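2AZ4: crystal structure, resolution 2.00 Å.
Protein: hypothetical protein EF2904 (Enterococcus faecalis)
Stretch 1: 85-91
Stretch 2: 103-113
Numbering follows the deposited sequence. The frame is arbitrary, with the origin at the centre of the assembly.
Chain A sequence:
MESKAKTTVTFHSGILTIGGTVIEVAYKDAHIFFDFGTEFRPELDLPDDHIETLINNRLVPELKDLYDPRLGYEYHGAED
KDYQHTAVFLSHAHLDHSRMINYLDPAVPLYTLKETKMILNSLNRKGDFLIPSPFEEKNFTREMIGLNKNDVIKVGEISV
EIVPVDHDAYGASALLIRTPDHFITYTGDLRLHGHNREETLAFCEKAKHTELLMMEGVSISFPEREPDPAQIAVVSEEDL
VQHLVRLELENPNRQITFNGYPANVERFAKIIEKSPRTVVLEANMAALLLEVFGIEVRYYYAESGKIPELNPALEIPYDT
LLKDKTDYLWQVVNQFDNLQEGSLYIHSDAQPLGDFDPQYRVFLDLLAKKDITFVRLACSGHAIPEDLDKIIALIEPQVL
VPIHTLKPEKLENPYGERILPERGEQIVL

Stretch 1, residues 85-91: HTAVFLS
Stretch 2 103-113: YLDPAVPLYTL

The strand that begins at His85 runs parallel to strand 110-113, their N-to-C directions 31° apart and their axes approaching to 4.7 Å. The register is read from the CA-CA distances: Ala87 CA to Pro109 CA 5.2 Å, Val88 CA to Leu110 CA 4.8 Å, Phe89 CA to Tyr111 CA 4.7 Å and Leu90 CA to Thr112 CA 5.1 Å.

His85 (phi/psi -130/124, chi1 m) is extended but out of reach of the partner. Contact begins at Thr86 (-137/143, chi1 m), whose CG2 lies 3.8 Å from Val108 CG1. Val108 (-88/125, chi1 t) closes a type I turn that starts at Asp105; Val108 N donates to Asp105 O at 2.8 Å, and Ala107 N to Asp105 OD1 at 3.1 Å. The intervening Pro106 and Ala107 have phi/psi -46/-36 and -71/-19.

Ala87 (-157/158) points its CB sideways, 4.1 Å from Pro109 CG and 3.7 Å from Tyr111 CE2, at the edge of the tyrosine ring. Pro109 is extended (-68/149), with a C-gamma endo pucker.

Val88 (-127/141, chi1 t) uses both backbone polar atoms toward the partner, as a parallel ladder requires: Val88 N donates to Pro109 O (3.0 Å, 157°) and Tyr111 N donates to Val88 O (2.8 Å, 160°), so the two bonds straddle Leu110. Leu110 CA also sits 3.3 Å from Val88 O in a CA-H...O contact. Val88 and Leu110 (-127/121, chi t/p) share one sheet face, with Val88 CG1 3.7 Å from Leu110 CD1. Val88 CG2 packs 3.6 Å from Leu104 CD1; Leu104 (-69/125) is also t/p.

Phe89 (-120/148, chi1 m, chi2 -98°) and Tyr111 (-114/140, chi1 m, chi2 -81°) occupy the other face. Their similar rotamers accompany near-parallel ring planes, 23° apart, but the centroids are 5.1 Å apart and the rings slide so far that they barely overlap. Phe89 CD1 approaches Tyr111 CB to 3.5 Å, and a second CA-H...O contact joins Phe89 CA to Tyr111 O at 3.3 Å.

Leu90 (-127/114, chi t/p) continues the ladder: Leu90 N donates to Tyr111 O (2.9 Å, 144°). Its carbonyl instead meets a side chain, Thr112 OG1 donating to Leu90 O at 2.7 Å. Thr112 is strongly extended (-162/166, chi1 t).

Ser91 (-61/-45, chi1 p) has helix-like backbone torsions, and its CB points away from the partner. Water 1 bridges here, donating to Ser91 O at 2.8 Å and accepting from Leu113 N at 3.0 Å; Leu113 (-68/145, chi m/t) is the N-cap residue of a helix.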

# COMPACT_ATOMS: atom_id res chain seq x y z
N HIS A 85 26.31 3.16 -10.08
CA HIS A 85 25.33 3.78 -9.17
C HIS A 85 23.99 3.07 -9.32
O HIS A 85 23.46 3.00 -10.43
CB HIS A 85 25.13 5.28 -9.47
CG HIS A 85 26.41 6.05 -9.58
ND1 HIS A 85 27.10 6.51 -8.48
CD2 HIS A 85 27.12 6.46 -10.66
CE1 HIS A 85 28.19 7.15 -8.87
NE2 HIS A 85 28.22 7.14 -10.19
N THR A 86 23.47 2.55 -8.21
CA THR A 86 22.23 1.79 -8.22
C THR A 86 21.42 2.25 -7.03
O THR A 86 22.00 2.52 -5.96
CB THR A 86 22.49 0.27 -8.10
OG1 THR A 86 23.41 -0.16 -9.12
CG2 THR A 86 21.17 -0.51 -8.21
N ALA A 87 20.10 2.33 -7.18
CA ALA A 87 19.23 2.61 -6.04
C ALA A 87 17.83 2.11 -6.29
O ALA A 87 17.41 1.97 -7.45
CB ALA A 87 19.20 4.12 -5.73
N VAL A 88 17.09 1.89 -5.21
CA VAL A 88 15.74 1.38 -5.33
C VAL A 88 14.83 2.33 -4.56
O VAL A 88 15.18 2.81 -3.49
CB VAL A 88 15.58 -0.11 -4.82
CG1 VAL A 88 14.11 -0.57 -4.87
CG2 VAL A 88 16.41 -1.09 -5.61
N PHE A 89 13.66 2.58 -5.13
CA PHE A 89 12.67 3.45 -4.50
C PHE A 89 11.40 2.68 -4.26
O PHE A 89 11.04 1.77 -5.04
CB PHE A 89 12.40 4.68 -5.40
CG PHE A 89 13.58 5.56 -5.56
CD1 PHE A 89 13.71 6.71 -4.79
CD2 PHE A 89 14.58 5.25 -6.48
CE1 PHE A 89 14.84 7.54 -4.93
CE2 PHE A 89 15.72 6.06 -6.63
CZ PHE A 89 15.85 7.21 -5.84
N LEU A 90 10.70 3.05 -3.19
CA LEU A 90 9.49 2.37 -2.80
C LEU A 90 8.35 3.39 -2.65
O LEU A 90 8.40 4.25 -1.77
CB LEU A 90 9.78 1.62 -1.48
CG LEU A 90 8.77 0.81 -0.71
CD1 LEU A 90 8.01 -0.20 -1.59
CD2 LEU A 90 9.47 0.14 0.50
N SER A 91 7.35 3.28 -3.51
CA SER A 91 6.26 4.24 -3.56
C SER A 91 5.50 4.27 -2.24
O SER A 91 5.19 5.34 -1.74
CB SER A 91 5.31 3.96 -4.75
OG SER A 91 4.42 2.86 -4.55
N TYR A 103 15.17 -9.06 0.14
CA TYR A 103 16.06 -9.70 -0.85
C TYR A 103 16.95 -8.70 -1.59
O TYR A 103 17.85 -9.08 -2.35
CB TYR A 103 15.25 -10.52 -1.85
CG TYR A 103 14.76 -11.85 -1.34
CD1 TYR A 103 15.13 -12.34 -0.07
CD2 TYR A 103 13.93 -12.64 -2.13
CE1 TYR A 103 14.67 -13.60 0.39
CE2 TYR A 103 13.48 -13.88 -1.69
CZ TYR A 103 13.84 -14.35 -0.44
OH TYR A 103 13.36 -15.60 -0.05
N LEU A 104 16.68 -7.41 -1.40
CA LEU A 104 17.50 -6.37 -2.00
C LEU A 104 18.89 -6.34 -1.35
O LEU A 104 19.00 -6.23 -0.14
CB LEU A 104 16.83 -4.99 -1.90
CG LEU A 104 17.60 -3.82 -2.55
CD1 LEU A 104 17.87 -3.99 -4.09
CD2 LEU A 104 16.99 -2.45 -2.24
N ASP A 105 19.92 -6.45 -2.17
CA ASP A 105 21.31 -6.27 -1.74
C ASP A 105 21.47 -5.14 -0.68
O ASP A 105 21.22 -3.97 -0.97
CB ASP A 105 22.16 -5.97 -2.98
CG ASP A 105 23.65 -5.98 -2.71
OD1 ASP A 105 24.03 -6.02 -1.53
OD2 ASP A 105 24.43 -5.91 -3.69
N PRO A 106 21.89 -5.50 0.55
CA PRO A 106 22.16 -4.54 1.63
C PRO A 106 22.98 -3.32 1.20
O PRO A 106 22.75 -2.22 1.70
CB PRO A 106 22.94 -5.36 2.67
CG PRO A 106 22.66 -6.79 2.34
CD PRO A 106 22.11 -6.90 0.96
N ALA A 107 23.93 -3.52 0.29
CA ALA A 107 24.76 -2.43 -0.25
C ALA A 107 24.02 -1.46 -1.17
O ALA A 107 24.46 -0.33 -1.41
CB ALA A 107 26.00 -3.00 -0.96
N VAL A 108 22.87 -1.87 -1.71
CA VAL A 108 22.10 -0.97 -2.57
C VAL A 108 21.16 -0.15 -1.67
O VAL A 108 20.43 -0.74 -0.91
CB VAL A 108 21.32 -1.75 -3.64
CG1 VAL A 108 20.39 -0.82 -4.46
CG2 VAL A 108 22.29 -2.48 -4.56
N PRO A 109 21.21 1.20 -1.74
CA PRO A 109 20.27 1.99 -0.94
C PRO A 109 18.83 1.85 -1.38
O PRO A 109 18.56 1.72 -2.58
CB PRO A 109 20.74 3.43 -1.14
CG PRO A 109 21.51 3.41 -2.47
CD PRO A 109 22.16 2.05 -2.48
N LEU A 110 17.93 1.97 -0.41
CA LEU A 110 16.50 1.82 -0.61
C LEU A 110 15.85 3.07 -0.02
O LEU A 110 16.03 3.38 1.18
CB LEU A 110 15.98 0.55 0.08
CG LEU A 110 14.45 0.29 0.12
CD1 LEU A 110 13.90 0.17 -1.29
CD2 LEU A 110 14.10 -0.98 0.92
N TYR A 111 15.13 3.80 -0.88
CA TYR A 111 14.61 5.13 -0.56
C TYR A 111 13.11 5.09 -0.50
O TYR A 111 12.45 4.45 -1.32
CB TYR A 111 15.04 6.19 -1.61
CG TYR A 111 16.52 6.47 -1.68
CD1 TYR A 111 17.14 7.34 -0.76
CD2 TYR A 111 17.31 5.86 -2.64
CE1 TYR A 111 18.47 7.59 -0.81
CE2 TYR A 111 18.66 6.10 -2.71
CZ TYR A 111 19.23 6.97 -1.80
OH TYR A 111 20.56 7.20 -1.86
N THR A 112 12.55 5.80 0.46
CA THR A 112 11.12 5.85 0.57
C THR A 112 10.78 7.06 1.44
O THR A 112 11.68 7.62 2.05
CB THR A 112 10.53 4.52 1.12
OG1 THR A 112 9.13 4.49 0.85
CG2 THR A 112 10.77 4.34 2.63
N LEU A 113 9.53 7.51 1.47
CA LEU A 113 9.24 8.56 2.43
C LEU A 113 9.35 7.97 3.83
O LEU A 113 9.02 6.80 4.05
CB LEU A 113 7.88 9.21 2.20
CG LEU A 113 7.75 10.09 0.93
CD1 LEU A 113 6.36 10.62 0.83
CD2 LEU A 113 8.77 11.26 0.87
O HOH W 1 7.05 6.59 0.01